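Long-range contact in insecticidal crystal protein Cry7Cal (Bacillus thuringiensis, PDB 5ZI1), which is an insecticidal delta-endotoxin that probably acts by binding receptors, this chain being the three-domain toxin portion of a longer crystal protein: residues A[323-327]-A[474-478]. Residues are numbered along the deposited sequence.
Sequences QYTKS and VKAFE
This is an interdomain contact in a three-domain Cry toxin: a type II beta turn that continues from strand 312-324, in the middle beta domain, packs on the loop leading into strand 478-479 of the C-terminal beta domain. The turn runs from Tyr-324 to Ser-327, with Lys-326 in the positive-phi position (51/32), and is closed by a weak bond from Ser-327 N to Tyr-324 O of 3.4 Å. Opposite it, the chain leaves a 3-10 segment at Lys-475, extends through Ala-476 and enters a classic beta bulge, in which Phe-477 and Glu-478 both face Arg-511. Tyr-324 and Phe-477 are in register, their CA atoms 5.1 Å apart. This backbone approach puts Phe-477 CB 3.7 Å from Tyr-324 CB, 3.5 Å from Thr-325 O and 3.8 Å from Ser-327 CB. The m rotamer of Tyr-324 brings its ring CD2 to 3.2 Å from Phe-477 O. Thr-325 CB lies 3.3 Å from Lys-475 O; its OG1, hydrogen-bonded to Trp-295 NE1, makes a van der Waals contact of 3.4 Å with Lys-475 CE, while Lys-475 NZ forms a salt bridge with Glu-248. One water donates to both Thr-325 O (3.1 Å) and Lys-475 O (3.0 Å). Arg-513 bonds Lys-326 O and makes a cation-pi contact with Phe-477, but between these two segments the contact rests on van der Waals packing and one water bridging two backbone carbonyls.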
loop_
_atom_site.group_PDB
_atom_site.type_symbol
_atom_site.label_atom_id
_atom_site.label_comp_id
_atom_site.label_asym_id
_atom_site.label_seq_id
_atom_site.Cartn_x
_atom_site.Cartn_y
_atom_site.Cartn_z
ATOM N N GLN A 323 13.612 13.897 1.226
ATOM C CA GLN A 323 13.042 15.004 0.472
ATOM C C GLN A 323 11.606 14.670 0.069
ATOM O O GLN A 323 11.298 13.516 -0.253
ATOM C CB GLN A 323 13.862 15.291 -0.781
ATOM C CG GLN A 323 15.264 15.810 -0.485
ATOM C CD GLN A 323 16.170 15.815 -1.698
ATOM O OE1 GLN A 323 15.708 15.727 -2.841
ATOM N NE2 GLN A 323 17.474 15.922 -1.459
ATOM N N TYR A 324 10.735 15.689 0.060
ATOM C CA TYR A 324 9.400 15.549 -0.507
ATOM C C TYR A 324 9.497 15.421 -2.023
ATOM O O TYR A 324 10.568 15.555 -2.609
ATOM C CB TYR A 324 8.522 16.737 -0.126
ATOM C CG TYR A 324 8.272 16.826 1.364
ATOM C CD1 TYR A 324 7.906 15.699 2.098
ATOM C CD2 TYR A 324 8.394 18.036 2.039
ATOM C CE1 TYR A 324 7.672 15.778 3.453
ATOM C CE2 TYR A 324 8.164 18.124 3.403
ATOM C CZ TYR A 324 7.802 16.992 4.100
ATOM O OH TYR A 324 7.568 17.077 5.453
ATOM N N THR A 325 8.370 15.141 -2.665
ATOM C CA THR A 325 8.385 14.902 -4.104
ATOM C C THR A 325 8.712 16.190 -4.860
ATOM O O THR A 325 8.111 17.236 -4.596
ATOM C CB THR A 325 7.037 14.363 -4.570
ATOM O OG1 THR A 325 6.658 13.212 -3.779
ATOM C CG2 THR A 325 7.128 13.978 -6.023
ATOM N N LYS A 326 9.687 16.116 -5.788
ATOM C CA LYS A 326 10.108 17.265 -6.614
ATOM C C LYS A 326 10.407 18.509 -5.780
ATOM O O LYS A 326 10.175 19.640 -6.213
ATOM C CB LYS A 326 9.069 17.595 -7.696
ATOM C CG LYS A 326 9.074 16.615 -8.869
ATOM C CD LYS A 326 8.656 17.283 -10.169
ATOM C CE LYS A 326 9.837 17.909 -10.911
ATOM N NZ LYS A 326 9.386 18.693 -12.115
ATOM N N SER A 327 10.899 18.310 -4.569
ATOM C CA SER A 327 11.454 19.367 -3.743
ATOM C C SER A 327 12.872 18.950 -3.365
ATOM O O SER A 327 13.179 17.753 -3.317
ATOM C CB SER A 327 10.589 19.607 -2.497
ATOM O OG SER A 327 11.194 20.521 -1.603
ATOM N N VAL A 474 -0.874 13.435 -1.015
ATOM C CA VAL A 474 0.372 13.404 -0.263
ATOM C C VAL A 474 1.601 13.472 -1.161
ATOM O O VAL A 474 2.697 13.693 -0.650
ATOM C CB VAL A 474 0.438 12.176 0.670
ATOM C CG1 VAL A 474 -0.639 12.280 1.726
ATOM C CG2 VAL A 474 0.292 10.890 -0.104
ATOM N N LYS A 475 1.449 13.339 -2.489
ATOM C CA LYS A 475 2.561 13.604 -3.403
ATOM C C LYS A 475 2.928 15.086 -3.476
ATOM O O LYS A 475 3.922 15.425 -4.130
ATOM C CB LYS A 475 2.257 13.085 -4.811
ATOM C CG LYS A 475 2.101 11.557 -4.926
ATOM C CD LYS A 475 3.392 10.823 -4.536
ATOM C CE LYS A 475 4.554 11.114 -5.500
ATOM N NZ LYS A 475 4.423 10.431 -6.838
ATOM N N ALA A 476 2.169 15.965 -2.820
ATOM C CA ALA A 476 2.561 17.355 -2.620
ATOM C C ALA A 476 3.934 17.445 -1.947
ATOM O O ALA A 476 4.499 16.448 -1.482
ATOM C CB ALA A 476 1.535 18.082 -1.755
ATOM N N PHE A 477 4.469 18.677 -1.885
ATOM C CA PHE A 477 5.700 18.947 -1.149
ATOM C C PHE A 477 5.541 20.003 -0.069
ATOM O O PHE A 477 6.490 20.231 0.693
ATOM C CB PHE A 477 6.835 19.366 -2.101
ATOM C CG PHE A 477 6.688 20.754 -2.662
ATOM C CD1 PHE A 477 7.202 21.852 -1.986
ATOM C CD2 PHE A 477 6.046 20.956 -3.874
ATOM C CE1 PHE A 477 7.062 23.122 -2.498
ATOM C CE2 PHE A 477 5.905 22.222 -4.392
ATOM C CZ PHE A 477 6.412 23.308 -3.702
ATOM N N GLU A 478 4.381 20.645 0.028
ATOM C CA GLU A 478 4.130 21.616 1.080
ATOM C C GLU A 478 2.626 21.734 1.308
ATOM O O GLU A 478 1.828 21.597 0.375
ATOM C CB GLU A 478 4.730 22.976 0.727
ATOM C CG GLU A 478 4.587 24.039 1.809
ATOM C CD GLU A 478 5.357 25.312 1.465
ATOM O OE1 GLU A 478 6.512 25.201 0.992
ATOM O OE2 GLU A 478 4.803 26.421 1.655
HETATM O O HOH W 1 5.219 17.626 -5.698
#